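Local coordinates for protein Two-component system response regulator (PDB 2QR3) that probably regulates transcription by sequence-specific DNA binding with an ATP-binding module, under control of the N-terminal signal receiver domain that makes up this chain, at residues Q20-N25 against Q114-T119; L53-T58 against D93-G98; F69-I74 against V83-A88. All coordinates share one frame; numbering follows the deposited sequence.

All three contacts belong to one receiver domain, a five-stranded parallel sheet with helices on both faces. Interaction 1 joins the first and last helices, 13-23 and 113-124, and thus brackets the other two in sequence; interaction 3 falls between the two segments of interaction 2. Interactions 2 and 3 are neighbours, their centres about 6 Å apart, and adjacent strands 48-54 and 83-88 tie them together through L53 and F86. Interaction 1 lies about 18 to 19 Å from both, centre to centre, yet T119 and L116 reach V84 and F86 from the other face of the sheet. The sheet is thus packed on both faces, with the predicted phosphorylation site, D54, at the end of strand 48-54.

Interaction 1: residues Q20-N25 against Q114-T119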
# COMPACT_ATOMS: atom_id res chain seq x y z
N GLN A 20 -0.10 -11.39 -1.51
CA GLN A 20 -1.42 -12.00 -1.30
C GLN A 20 -1.21 -13.24 -0.45
O GLN A 20 -1.88 -13.43 0.59
CB GLN A 20 -2.07 -12.32 -2.66
CG GLN A 20 -3.25 -13.29 -2.66
CD GLN A 20 -4.61 -12.59 -2.59
OE1 GLN A 20 -4.99 -11.79 -3.47
NE2 GLN A 20 -5.37 -12.93 -1.55
N LEU A 21 -0.26 -14.08 -0.86
CA LEU A 21 0.04 -15.30 -0.11
C LEU A 21 0.45 -14.99 1.33
O LEU A 21 0.05 -15.69 2.27
CB LEU A 21 1.11 -16.13 -0.83
CG LEU A 21 1.60 -17.43 -0.15
CD1 LEU A 21 0.46 -18.35 0.26
CD2 LEU A 21 2.54 -18.16 -1.09
N LEU A 22 1.25 -13.94 1.53
CA LEU A 22 1.73 -13.60 2.84
C LEU A 22 0.63 -13.04 3.74
O LEU A 22 0.67 -13.24 4.95
CB LEU A 22 2.90 -12.60 2.76
CG LEU A 22 4.19 -13.10 2.11
CD1 LEU A 22 5.11 -11.94 1.68
CD2 LEU A 22 4.92 -14.11 3.03
N LEU A 23 -0.34 -12.32 3.16
CA LEU A 23 -1.29 -11.56 3.98
C LEU A 23 -2.67 -12.19 4.11
O LEU A 23 -3.44 -11.76 4.99
CB LEU A 23 -1.42 -10.12 3.45
CG LEU A 23 -0.12 -9.30 3.35
CD1 LEU A 23 -0.43 -7.90 2.77
CD2 LEU A 23 0.65 -9.17 4.69
N LYS A 24 -2.97 -13.14 3.21
CA LYS A 24 -4.25 -13.91 3.08
C LYS A 24 -4.84 -14.31 4.43
O LYS A 24 -6.06 -14.39 4.61
CB LYS A 24 -3.97 -15.24 2.34
CG LYS A 24 -4.37 -15.38 0.90
CD LYS A 24 -4.04 -16.85 0.44
CE LYS A 24 -4.54 -17.17 -0.98
NZ LYS A 24 -3.46 -17.07 -2.02
N ASN A 25 -3.97 -14.63 5.38
CA ASN A 25 -4.44 -15.24 6.62
C ASN A 25 -4.48 -14.32 7.81
O ASN A 25 -4.72 -14.76 8.95
CB ASN A 25 -3.67 -16.53 6.90
CG ASN A 25 -4.46 -17.73 6.50
OD1 ASN A 25 -4.26 -18.27 5.40
ND2 ASN A 25 -5.44 -18.11 7.32
N GLN A 114 8.17 -10.90 7.97
CA GLN A 114 7.55 -10.49 9.24
C GLN A 114 7.46 -8.98 9.40
O GLN A 114 6.44 -8.50 9.87
CB GLN A 114 8.20 -11.17 10.46
CG GLN A 114 7.32 -11.13 11.73
CD GLN A 114 6.05 -12.03 11.68
OE1 GLN A 114 5.85 -12.81 10.74
NE2 GLN A 114 5.21 -11.93 12.72
N LYS A 115 8.50 -8.25 9.00
CA LYS A 115 8.47 -6.78 8.99
C LYS A 115 7.35 -6.22 8.09
O LYS A 115 6.68 -5.26 8.46
CB LYS A 115 9.82 -6.22 8.53
CG LYS A 115 10.13 -4.82 9.04
CD LYS A 115 11.54 -4.33 8.62
CE LYS A 115 11.89 -3.01 9.32
NZ LYS A 115 13.26 -2.48 8.96
N LEU A 116 7.14 -6.83 6.93
CA LEU A 116 6.08 -6.37 6.03
C LEU A 116 4.75 -6.49 6.73
O LEU A 116 3.97 -5.54 6.76
CB LEU A 116 6.09 -7.19 4.71
CG LEU A 116 4.91 -7.01 3.78
CD1 LEU A 116 4.82 -5.59 3.22
CD2 LEU A 116 4.97 -8.01 2.63
N LEU A 117 4.48 -7.65 7.31
CA LEU A 117 3.20 -7.88 7.97
C LEU A 117 3.02 -6.88 9.11
O LEU A 117 1.95 -6.27 9.25
CB LEU A 117 3.08 -9.32 8.49
CG LEU A 117 1.83 -9.67 9.31
CD1 LEU A 117 0.50 -9.38 8.57
CD2 LEU A 117 1.94 -11.14 9.74
N GLU A 118 4.07 -6.75 9.91
CA GLU A 118 4.02 -5.91 11.10
C GLU A 118 3.78 -4.46 10.80
O GLU A 118 2.97 -3.82 11.48
CB GLU A 118 5.28 -6.10 11.94
CG GLU A 118 5.29 -7.51 12.54
CD GLU A 118 6.24 -7.67 13.71
OE1 GLU A 118 7.12 -6.80 13.91
OE2 GLU A 118 6.10 -8.70 14.40
N THR A 119 4.45 -3.95 9.76
CA THR A 119 4.24 -2.56 9.30
C THR A 119 2.79 -2.36 8.89
O THR A 119 2.21 -1.32 9.21
CB THR A 119 5.21 -2.20 8.17
OG1 THR A 119 6.56 -2.32 8.65
CG2 THR A 119 4.98 -0.78 7.62
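L22 and L23 of helix 13-23 meet L116 and L117 of helix 113-124 in two apolar contacts. In the first, the L22 and L116 side chains lie roughly at right angles, L22 CD1 meeting L116 CD2 at 4.0 Å. In the second, L23 and L117 run alongside each other, pointing opposite ways, bringing L23 CD2 to 3.9 Å from L117 CD1. L117 reaches its partner because CG stands anti to the backbone N (chi1 175°), which carries the branch toward helix 13-23. The backbones stay well apart, with the CA atoms of L23 and L117 7.0 Å from each other, so between these segments the contact is made by leucine methyls. W111 touches both L22 and L116, while V30 and L120 adjoin L23.

Hydrogen bonding stays on each side of the contact; in helix 113-124, T119 folds its hydroxyl back on the preceding turn, OG1 donating to K115 O at 2.9 Å. T119 N bonds to the same oxygen from the opposite face of its carbonyl plane, so this carbonyl is gripped twice. Such pairing of the first and last helices on one face of the parallel sheet is characteristic of the CheY-like receiver fold.

Interaction 2: residues L53-T58 against D93-G98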
# COMPACT_ATOMS: atom_id res chain seq x y z
N LEU A 53 1.17 0.65 -1.40
CA LEU A 53 1.32 1.32 -2.70
C LEU A 53 2.77 1.30 -3.25
O LEU A 53 3.70 1.88 -2.66
CB LEU A 53 0.84 2.78 -2.62
CG LEU A 53 0.98 3.69 -3.87
CD1 LEU A 53 0.09 3.19 -5.02
CD2 LEU A 53 0.62 5.14 -3.46
N ASP A 54 2.92 0.68 -4.42
CA ASP A 54 4.17 0.63 -5.19
C ASP A 54 4.68 2.05 -5.47
O ASP A 54 3.97 2.88 -6.03
CB ASP A 54 3.85 -0.13 -6.52
CG ASP A 54 5.02 -0.25 -7.51
OD1 ASP A 54 6.17 0.17 -7.27
OD2 ASP A 54 4.72 -0.83 -8.59
N MET A 55 5.93 2.31 -5.08
CA MET A 55 6.57 3.61 -5.24
C MET A 55 6.59 3.99 -6.72
O MET A 55 6.59 5.18 -7.07
CB MET A 55 7.99 3.46 -4.70
CG MET A 55 8.77 4.67 -4.24
SD MET A 55 8.13 5.68 -2.85
CE MET A 55 7.57 6.87 -4.06
N ASN A 56 6.60 2.97 -7.58
CA ASN A 56 6.73 3.19 -9.02
C ASN A 56 5.45 2.91 -9.78
O ASN A 56 5.45 2.72 -11.00
CB ASN A 56 7.84 2.29 -9.58
CG ASN A 56 9.18 2.54 -8.91
OD1 ASN A 56 9.83 1.59 -8.45
ND2 ASN A 56 9.61 3.79 -8.85
N PHE A 57 4.34 2.86 -9.05
CA PHE A 57 3.05 2.55 -9.67
C PHE A 57 2.84 3.41 -10.93
O PHE A 57 2.94 4.64 -10.87
CB PHE A 57 1.89 2.77 -8.66
CG PHE A 57 0.55 2.38 -9.21
CD1 PHE A 57 0.38 1.17 -9.87
CD2 PHE A 57 -0.54 3.22 -9.06
CE1 PHE A 57 -0.87 0.82 -10.38
CE2 PHE A 57 -1.78 2.87 -9.57
CZ PHE A 57 -1.94 1.68 -10.23
N THR A 58 2.53 2.74 -12.05
CA THR A 58 2.32 3.40 -13.38
C THR A 58 3.56 4.07 -13.99
O THR A 58 3.43 4.99 -14.80
CB THR A 58 1.11 4.42 -13.41
OG1 THR A 58 1.45 5.60 -12.67
CG2 THR A 58 -0.17 3.80 -12.87
N ASP A 93 14.98 7.60 -1.04
CA ASP A 93 14.84 9.05 -0.92
C ASP A 93 13.40 9.49 -1.19
O ASP A 93 12.86 10.37 -0.52
CB ASP A 93 15.84 9.81 -1.81
CG ASP A 93 15.64 9.56 -3.33
OD1 ASP A 93 15.23 8.45 -3.71
OD2 ASP A 93 15.93 10.48 -4.14
N LEU A 94 12.77 8.90 -2.19
CA LEU A 94 11.37 9.21 -2.51
C LEU A 94 10.39 8.66 -1.45
O LEU A 94 9.39 9.31 -1.17
CB LEU A 94 11.01 8.65 -3.90
CG LEU A 94 11.86 9.26 -5.04
CD1 LEU A 94 11.33 8.68 -6.38
CD2 LEU A 94 11.83 10.78 -5.06
N ALA A 95 10.72 7.53 -0.84
CA ALA A 95 9.90 7.00 0.27
C ALA A 95 9.96 7.96 1.48
O ALA A 95 8.93 8.27 2.06
CB ALA A 95 10.34 5.62 0.68
N VAL A 96 11.14 8.46 1.81
CA VAL A 96 11.29 9.43 2.88
C VAL A 96 10.49 10.69 2.53
O VAL A 96 9.79 11.23 3.37
CB VAL A 96 12.81 9.72 3.15
CG1 VAL A 96 12.98 10.90 4.10
CG2 VAL A 96 13.44 8.45 3.74
N ARG A 97 10.54 11.15 1.28
CA ARG A 97 9.72 12.30 0.88
C ARG A 97 8.23 11.97 1.04
O ARG A 97 7.45 12.82 1.47
CB ARG A 97 10.03 12.71 -0.56
CG ARG A 97 9.22 13.88 -1.07
CD ARG A 97 9.74 14.26 -2.44
NE ARG A 97 8.67 14.83 -3.24
CZ ARG A 97 8.78 15.12 -4.53
NH1 ARG A 97 9.93 14.91 -5.17
NH2 ARG A 97 7.73 15.63 -5.18
N GLY A 98 7.86 10.73 0.72
CA GLY A 98 6.48 10.25 0.97
C GLY A 98 6.01 10.44 2.41
O GLY A 98 4.89 10.91 2.64
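M55 meets L94 and A95 where the loop after strand 48-54 faces helix 92-100, close to the predicted phosphorylation site of this CheY-like receiver domain. The thioether does all the touching. With CG anti to the backbone N (chi1 -158°), the M55 chain sets out toward the helix, then bends at the next two bonds so that sulfur and methyl lie against consecutive helix residues. SD comes within 3.8 Å of A95 N, and the A95 methyl CB stands beside the same sulfur at 4.2 Å. The terminal methyl goes to the neighbouring residue, M55 CE packing on L94 CB at 3.9 Å, with the two side chains meeting at a slant. The contact is thus van der Waals in character, and T87 of strand 83-88 adjoins both M55 and A95.

The backbone that presents M55 is shaped by a type I turn from D54 to F57, closed by F57 N bonding to D54 O. D54 OD2 accepts from D11 N, K109 touches the D54 side chain, and D10 lies close by, consistent with the acidic pocket and lysine of receiver domains. N56 reaches E66 and D91 through ND2. At the end of the segment, T58 CG2 lies over the centre of one face of the F57 ring, 3.6 Å above its plane. The turn is further fixed by an Asx turn: N56 N donates to D54 OD1 at 2.8 Å with an N-H...O angle of 158°, arriving from above the carboxylate plane, 61° out of it.

Interaction 3: residues F69-I74 against V83-A88; sequences FWLHEI and VVLFTA
The F69 and W70 rings meet edge to face on helix 67-77, beside L71 and I74, which pack on V83. The helix belongs to the beta-alpha-beta crossover that links the adjacent parallel strands 48-54 and 83-88 of the CheY-like fold. F69 turns its edge to the indole, CE2 standing 3.7 Å above the W70 ring plane over its centre; W70 CD1 in return lies in the plane of the F69 ring, at its edge. One face of F69 carries E73 CG, offset toward the rim. W70 also meets the F57 ring, the planes at about 60°.

Segment 69-74 runs nearly antiparallel to 83-88 (171°), the segment axes approaching to 10.0 Å. V83 is the shared partner, its two branches divided between two helix residues. L71, with CG anti to the backbone N (chi1 161°), lowers CD1 onto V83 CB at 3.8 Å and also lies near V83 CG1. Its other methyl, CD2, makes a longer contact with L85. L71, I74, V83 and L85 are all buried, and A103 adjoins both leucines. One turn along the helix, the closest approach is between two methyls, I74 CG2 and V83 CG2, 3.7 Å apart.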
# COMPACT_ATOMS: atom_id res chain seq x y z
N PHE A 69 2.55 10.81 -6.56
CA PHE A 69 1.31 11.28 -7.16
C PHE A 69 0.09 10.52 -6.65
O PHE A 69 -0.91 11.12 -6.22
CB PHE A 69 1.41 11.16 -8.68
CG PHE A 69 0.11 11.42 -9.37
CD1 PHE A 69 -0.29 12.72 -9.68
CD2 PHE A 69 -0.75 10.37 -9.65
CE1 PHE A 69 -1.51 12.96 -10.29
CE2 PHE A 69 -1.98 10.60 -10.25
CZ PHE A 69 -2.36 11.91 -10.57
N TRP A 70 0.17 9.19 -6.67
CA TRP A 70 -0.95 8.35 -6.22
C TRP A 70 -1.21 8.46 -4.72
O TRP A 70 -2.35 8.43 -4.26
CB TRP A 70 -0.74 6.90 -6.67
CG TRP A 70 -0.88 6.79 -8.15
CD1 TRP A 70 0.12 6.58 -9.08
CD2 TRP A 70 -2.09 6.98 -8.90
NE1 TRP A 70 -0.41 6.57 -10.36
CE2 TRP A 70 -1.76 6.83 -10.27
CE3 TRP A 70 -3.41 7.23 -8.55
CZ2 TRP A 70 -2.72 6.93 -11.29
CZ3 TRP A 70 -4.36 7.33 -9.55
CH2 TRP A 70 -4.01 7.20 -10.91
N LEU A 71 -0.14 8.61 -3.94
CA LEU A 71 -0.32 8.84 -2.50
C LEU A 71 -1.17 10.08 -2.31
O LEU A 71 -2.10 10.12 -1.50
CB LEU A 71 1.07 9.04 -1.83
CG LEU A 71 1.12 9.72 -0.46
CD1 LEU A 71 0.53 8.80 0.64
CD2 LEU A 71 2.61 10.01 -0.16
N HIS A 72 -0.85 11.11 -3.08
CA HIS A 72 -1.50 12.39 -2.88
C HIS A 72 -2.97 12.30 -3.25
O HIS A 72 -3.83 12.86 -2.57
CB HIS A 72 -0.79 13.45 -3.72
CG HIS A 72 -1.21 14.84 -3.36
ND1 HIS A 72 -0.80 15.45 -2.20
CD2 HIS A 72 -1.99 15.73 -4.01
CE1 HIS A 72 -1.31 16.67 -2.15
NE2 HIS A 72 -2.05 16.86 -3.23
N GLU A 73 -3.25 11.60 -4.33
CA GLU A 73 -4.62 11.53 -4.84
C GLU A 73 -5.48 10.70 -3.92
O GLU A 73 -6.61 11.05 -3.63
CB GLU A 73 -4.63 10.99 -6.27
CG GLU A 73 -4.00 11.97 -7.27
CD GLU A 73 -4.66 13.36 -7.22
OE1 GLU A 73 -5.91 13.44 -7.06
OE2 GLU A 73 -3.92 14.36 -7.29
N ILE A 74 -4.92 9.60 -3.41
CA ILE A 74 -5.65 8.82 -2.43
C ILE A 74 -5.93 9.66 -1.18
O ILE A 74 -7.06 9.67 -0.69
CB ILE A 74 -4.86 7.55 -2.03
CG1 ILE A 74 -4.76 6.57 -3.22
CG2 ILE A 74 -5.44 6.94 -0.78
CD1 ILE A 74 -3.76 5.38 -2.99
N VAL A 83 -1.75 4.93 4.05
CA VAL A 83 -1.08 4.46 2.84
C VAL A 83 0.36 4.16 3.19
O VAL A 83 1.08 5.04 3.74
CB VAL A 83 -1.11 5.53 1.72
CG1 VAL A 83 -0.30 5.02 0.50
CG2 VAL A 83 -2.56 5.82 1.30
N VAL A 84 0.78 2.92 2.93
CA VAL A 84 2.16 2.51 3.18
C VAL A 84 2.84 2.37 1.81
O VAL A 84 2.32 1.67 0.96
CB VAL A 84 2.19 1.16 3.94
CG1 VAL A 84 3.66 0.66 4.11
CG2 VAL A 84 1.52 1.31 5.32
N LEU A 85 3.96 3.05 1.60
CA LEU A 85 4.70 2.96 0.32
C LEU A 85 5.58 1.70 0.31
O LEU A 85 6.15 1.33 1.33
CB LEU A 85 5.57 4.22 0.15
CG LEU A 85 4.72 5.50 0.01
CD1 LEU A 85 5.64 6.70 0.11
CD2 LEU A 85 3.94 5.50 -1.34
N PHE A 86 5.69 1.06 -0.87
CA PHE A 86 6.47 -0.17 -1.03
C PHE A 86 7.58 0.26 -1.99
O PHE A 86 7.31 0.55 -3.17
CB PHE A 86 5.58 -1.25 -1.66
CG PHE A 86 5.96 -2.67 -1.33
CD1 PHE A 86 6.91 -3.00 -0.39
CD2 PHE A 86 5.25 -3.72 -1.95
CE1 PHE A 86 7.23 -4.34 -0.08
CE2 PHE A 86 5.55 -5.07 -1.64
CZ PHE A 86 6.53 -5.37 -0.71
N THR A 87 8.82 0.30 -1.48
CA THR A 87 9.89 0.99 -2.20
C THR A 87 11.14 0.12 -2.41
O THR A 87 11.58 -0.55 -1.50
CB THR A 87 10.28 2.32 -1.49
OG1 THR A 87 11.25 3.02 -2.29
CG2 THR A 87 10.92 2.06 -0.13
N ALA A 88 11.69 0.14 -3.63
CA ALA A 88 13.02 -0.42 -3.86
C ALA A 88 14.06 0.40 -3.09
O ALA A 88 13.85 1.59 -2.82
CB ALA A 88 13.35 -0.39 -5.36